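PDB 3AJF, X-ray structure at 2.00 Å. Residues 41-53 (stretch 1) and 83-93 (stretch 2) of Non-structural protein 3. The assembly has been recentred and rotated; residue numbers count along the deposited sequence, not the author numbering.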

# COMPACT_ATOMS: atom_id res chain seq x y z
N GLN A 41 13.40 -11.23 1.02
CA GLN A 41 12.43 -11.94 1.86
C GLN A 41 11.03 -11.30 1.76
O GLN A 41 10.03 -12.00 1.69
CB GLN A 41 12.85 -11.94 3.33
CG GLN A 41 11.78 -12.56 4.23
CD GLN A 41 11.56 -14.02 3.92
OE1 GLN A 41 12.51 -14.81 3.93
NE2 GLN A 41 10.31 -14.40 3.62
N MSE A 42 10.98 -9.97 1.76
CA MSE A 42 9.70 -9.29 1.67
C MSE A 42 9.04 -9.62 0.33
O MSE A 42 7.82 -9.81 0.25
CB MSE A 42 9.91 -7.80 1.74
CG MSE A 42 8.73 -7.08 2.09
SE MSE A 42 8.50 -7.22 3.99
CE MSE A 42 10.14 -6.41 4.66
N ILE A 43 9.85 -9.69 -0.71
CA ILE A 43 9.34 -10.01 -2.03
C ILE A 43 8.71 -11.41 -2.06
O ILE A 43 7.65 -11.64 -2.70
CB ILE A 43 10.45 -9.86 -3.13
CG1 ILE A 43 10.81 -8.38 -3.34
CG2 ILE A 43 9.99 -10.48 -4.50
CD1 ILE A 43 9.73 -7.54 -3.99
N ARG A 44 9.40 -12.35 -1.40
CA ARG A 44 8.95 -13.74 -1.34
C ARG A 44 7.77 -13.90 -0.41
O ARG A 44 6.81 -14.61 -0.76
CB ARG A 44 10.09 -14.65 -0.88
CG ARG A 44 11.23 -14.76 -1.87
CD ARG A 44 12.09 -16.00 -1.58
NE ARG A 44 12.67 -15.96 -0.24
CZ ARG A 44 13.79 -15.32 0.09
NH1 ARG A 44 14.48 -14.62 -0.81
NH2 ARG A 44 14.21 -15.37 1.35
N LYS A 45 7.85 -13.29 0.78
CA LYS A 45 6.78 -13.44 1.77
C LYS A 45 7.03 -12.56 2.96
O LYS A 45 7.87 -12.88 3.80
CB LYS A 45 6.61 -14.90 2.25
CG LYS A 45 5.27 -15.13 2.99
CD LYS A 45 5.08 -16.61 3.36
CE LYS A 45 3.73 -16.86 4.04
NZ LYS A 45 3.75 -18.21 4.77
N PRO A 46 6.34 -11.41 3.02
CA PRO A 46 6.48 -10.51 4.17
C PRO A 46 6.27 -11.28 5.49
O PRO A 46 5.32 -12.07 5.60
CB PRO A 46 5.36 -9.50 3.94
CG PRO A 46 5.25 -9.45 2.40
CD PRO A 46 5.42 -10.88 2.00
N ASP A 47 7.14 -11.08 6.47
CA ASP A 47 7.05 -11.92 7.68
C ASP A 47 7.05 -11.06 8.94
O ASP A 47 7.05 -11.58 10.07
CB ASP A 47 8.19 -12.95 7.70
CG ASP A 47 9.56 -12.30 7.84
OD1 ASP A 47 9.76 -11.15 7.40
OD2 ASP A 47 10.45 -12.94 8.43
N ASP A 48 7.05 -9.75 8.74
CA ASP A 48 7.03 -8.80 9.83
C ASP A 48 6.16 -7.63 9.42
O ASP A 48 6.46 -6.99 8.42
CB ASP A 48 8.44 -8.28 10.14
CG ASP A 48 8.48 -7.45 11.41
OD1 ASP A 48 8.10 -6.27 11.38
OD2 ASP A 48 8.89 -8.00 12.46
N PRO A 49 5.09 -7.32 10.21
CA PRO A 49 4.20 -6.20 9.83
C PRO A 49 4.91 -4.84 9.82
O PRO A 49 4.59 -3.99 8.98
CB PRO A 49 3.13 -6.23 10.92
CG PRO A 49 3.85 -6.84 12.13
CD PRO A 49 4.66 -7.95 11.48
N GLU A 50 5.84 -4.60 10.76
CA GLU A 50 6.59 -3.33 10.72
C GLU A 50 7.48 -3.20 9.46
O GLU A 50 7.51 -2.14 8.84
CB GLU A 50 7.40 -3.07 12.01
CG GLU A 50 8.46 -1.92 11.91
CD GLU A 50 7.89 -0.47 11.75
OE1 GLU A 50 6.87 -0.25 11.05
OE2 GLU A 50 8.52 0.49 12.30
N ASN A 51 8.21 -4.25 9.09
CA ASN A 51 9.05 -4.21 7.90
C ASN A 51 8.22 -4.04 6.63
O ASN A 51 8.62 -3.31 5.71
CB ASN A 51 9.90 -5.46 7.77
CG ASN A 51 11.02 -5.54 8.85
OD1 ASN A 51 11.28 -4.58 9.57
ND2 ASN A 51 11.66 -6.70 8.95
N LEU A 52 7.08 -4.72 6.58
CA LEU A 52 6.18 -4.58 5.42
C LEU A 52 5.64 -3.14 5.34
O LEU A 52 5.52 -2.60 4.28
CB LEU A 52 5.02 -5.59 5.47
CG LEU A 52 3.96 -5.47 4.34
CD1 LEU A 52 4.56 -5.74 2.94
CD2 LEU A 52 2.77 -6.40 4.59
N SER A 53 5.31 -2.55 6.49
CA SER A 53 4.84 -1.16 6.56
C SER A 53 5.84 -0.20 5.95
O SER A 53 5.47 0.68 5.15
CB SER A 53 4.59 -0.75 8.01
OG SER A 53 4.30 0.63 8.07
N THR A 83 -0.66 -5.58 -4.27
CA THR A 83 -0.46 -6.99 -3.94
C THR A 83 0.22 -7.27 -2.60
O THR A 83 -0.18 -8.18 -1.89
CB THR A 83 0.26 -7.81 -5.08
OG1 THR A 83 1.62 -7.41 -5.19
CG2 THR A 83 -0.34 -7.54 -6.38
N TYR A 84 1.24 -6.48 -2.24
CA TYR A 84 1.98 -6.79 -1.02
C TYR A 84 1.20 -6.34 0.20
O TYR A 84 1.36 -6.92 1.27
CB TYR A 84 3.39 -6.21 -1.08
CG TYR A 84 4.26 -7.16 -1.87
CD1 TYR A 84 4.47 -6.97 -3.23
CD2 TYR A 84 4.80 -8.30 -1.26
CE1 TYR A 84 5.23 -7.88 -3.98
CE2 TYR A 84 5.55 -9.23 -2.01
CZ TYR A 84 5.75 -9.01 -3.35
OH TYR A 84 6.49 -9.91 -4.08
N SER A 85 0.33 -5.34 0.04
CA SER A 85 -0.57 -4.95 1.14
C SER A 85 -1.47 -6.10 1.58
O SER A 85 -1.88 -6.19 2.75
CB SER A 85 -1.38 -3.69 0.78
OG SER A 85 -2.29 -3.98 -0.27
N GLU A 86 -1.73 -7.03 0.66
CA GLU A 86 -2.62 -8.18 0.95
C GLU A 86 -2.15 -9.03 2.12
O GLU A 86 -2.96 -9.64 2.81
CB GLU A 86 -2.78 -9.10 -0.28
CG GLU A 86 -3.37 -8.38 -1.51
CD GLU A 86 -3.41 -9.29 -2.75
OE1 GLU A 86 -3.15 -10.50 -2.58
OE2 GLU A 86 -3.69 -8.81 -3.87
N TYR A 87 -0.85 -9.02 2.37
CA TYR A 87 -0.29 -9.89 3.39
C TYR A 87 -0.76 -9.44 4.78
O TYR A 87 -0.79 -10.24 5.71
CB TYR A 87 1.25 -9.93 3.26
CG TYR A 87 1.69 -10.81 2.08
CD1 TYR A 87 1.81 -12.17 2.24
CD2 TYR A 87 1.95 -10.27 0.83
CE1 TYR A 87 2.19 -13.02 1.17
CE2 TYR A 87 2.34 -11.10 -0.26
CZ TYR A 87 2.45 -12.47 -0.05
OH TYR A 87 2.82 -13.34 -1.07
N PHE A 88 -1.22 -8.19 4.91
CA PHE A 88 -1.73 -7.73 6.21
C PHE A 88 -2.93 -8.50 6.75
O PHE A 88 -3.24 -8.40 7.95
CB PHE A 88 -2.08 -6.24 6.20
CG PHE A 88 -0.87 -5.34 6.35
CD1 PHE A 88 0.03 -5.54 7.40
CD2 PHE A 88 -0.64 -4.31 5.45
CE1 PHE A 88 1.12 -4.69 7.57
CE2 PHE A 88 0.48 -3.47 5.61
CZ PHE A 88 1.35 -3.68 6.68
N VAL A 89 -3.61 -9.25 5.90
CA VAL A 89 -4.77 -9.97 6.38
C VAL A 89 -4.32 -10.97 7.45
O VAL A 89 -4.92 -11.05 8.53
CB VAL A 89 -5.57 -10.63 5.23
CG1 VAL A 89 -6.73 -11.41 5.77
CG2 VAL A 89 -6.09 -9.56 4.27
N GLU A 90 -3.23 -11.68 7.20
CA GLU A 90 -2.78 -12.68 8.17
C GLU A 90 -1.60 -12.21 9.05
O GLU A 90 -1.37 -12.76 10.14
CB GLU A 90 -2.49 -14.02 7.47
CG GLU A 90 -3.77 -14.83 7.11
CD GLU A 90 -3.51 -16.03 6.16
OE1 GLU A 90 -2.86 -15.87 5.10
OE2 GLU A 90 -3.96 -17.15 6.45
N LEU A 91 -0.89 -11.19 8.59
CA LEU A 91 0.27 -10.63 9.28
C LEU A 91 -0.12 -9.51 10.24
O LEU A 91 -0.43 -8.39 9.81
CB LEU A 91 1.24 -10.09 8.24
CG LEU A 91 2.67 -9.78 8.64
CD1 LEU A 91 3.38 -11.04 9.18
CD2 LEU A 91 3.40 -9.21 7.43
N LYS A 92 -0.10 -9.82 11.54
CA LYS A 92 -0.62 -8.95 12.61
C LYS A 92 0.50 -8.40 13.52
O LYS A 92 1.52 -9.04 13.68
CB LYS A 92 -1.64 -9.76 13.45
CG LYS A 92 -2.77 -10.31 12.58
CD LYS A 92 -3.62 -11.38 13.22
CE LYS A 92 -4.47 -12.08 12.12
NZ LYS A 92 -5.25 -13.29 12.60
N PRO A 93 0.32 -7.20 14.08
CA PRO A 93 1.28 -6.67 15.06
C PRO A 93 1.42 -7.58 16.29
O PRO A 93 2.54 -7.88 16.70
CB PRO A 93 0.67 -5.33 15.50
CG PRO A 93 -0.66 -5.24 14.89
CD PRO A 93 -0.77 -6.26 13.79

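Two segments of one chain, at least 32 residues apart in sequence wherever they touch, pack along a mostly apolar seam that buries 640 Å² in total. Stretch 1 is a helix end, a turn and the start of a second helix. Stretch 2 leaves a helix and ends in an extended segment.

T83 lies out of reach of stretch 1. Y84 makes the one hydrogen bond across the seam. Its CA-to-CB bond points toward stretch 1, and chi1 is in the m well. The ring carries its hydroxyl to the end of the first helix, where Y84 OH donates to I43 O at 2.5 Å, a very short bond. A backbone carbonyl near a helix end can lack the usual helical partner, and a tyrosine is long enough to reach this one. P46 CG meets the edge of the ring, 3.9 Å from Y84 CD2. I43 CD1 lies 4.3 Å from Y84 CZ, so the same residue also offers an apolar contact.

S85 points away and E86 leads its carboxylate away; neither makes contact.

Y87 presents a ring face. P46 CD sits 3.6 Å from the centroid of the Y87 ring, only 6° off the normal. This is a CH-pi contact: the proline ring, closed onto its own backbone nitrogen, sets CD over the face of the tyrosine. P46 follows K45, where the backbone leaves helical geometry, and its CA-to-CB bond points toward stretch 2. K45 CG is 4.2 Å from Y87 CE1, so its aliphatic part adds to the contact.

F88 starts sideways, but its ring comes nearer to stretch 1. L52 CD2 lies over one face, 3.7 Å from the centroid of the F88 ring, in a second CH-pi contact. P49 O is at the ring edge, 3.8 Å from F88 CE1. Both L52 and F88 are buried, as fits their wholly apolar side chains.

V89 and E90 are out of reach. L91 points toward stretch 1 and fills the space beside the turn. L91 CD2 is 4.0 Å from both P46 CB and L52 CD2, while L91 CG is 3.9 Å from P49 CD. L91 CD1 reaches 3.7 Å from D47 C. The branched leucine can therefore touch several residues of the turn at once.

K92 turns its side chain away and contributes backbone: K92 O is 3.6 Å from P49 CG. P93 closes the seam, with P93 CA 3.9 Å from P49 CG.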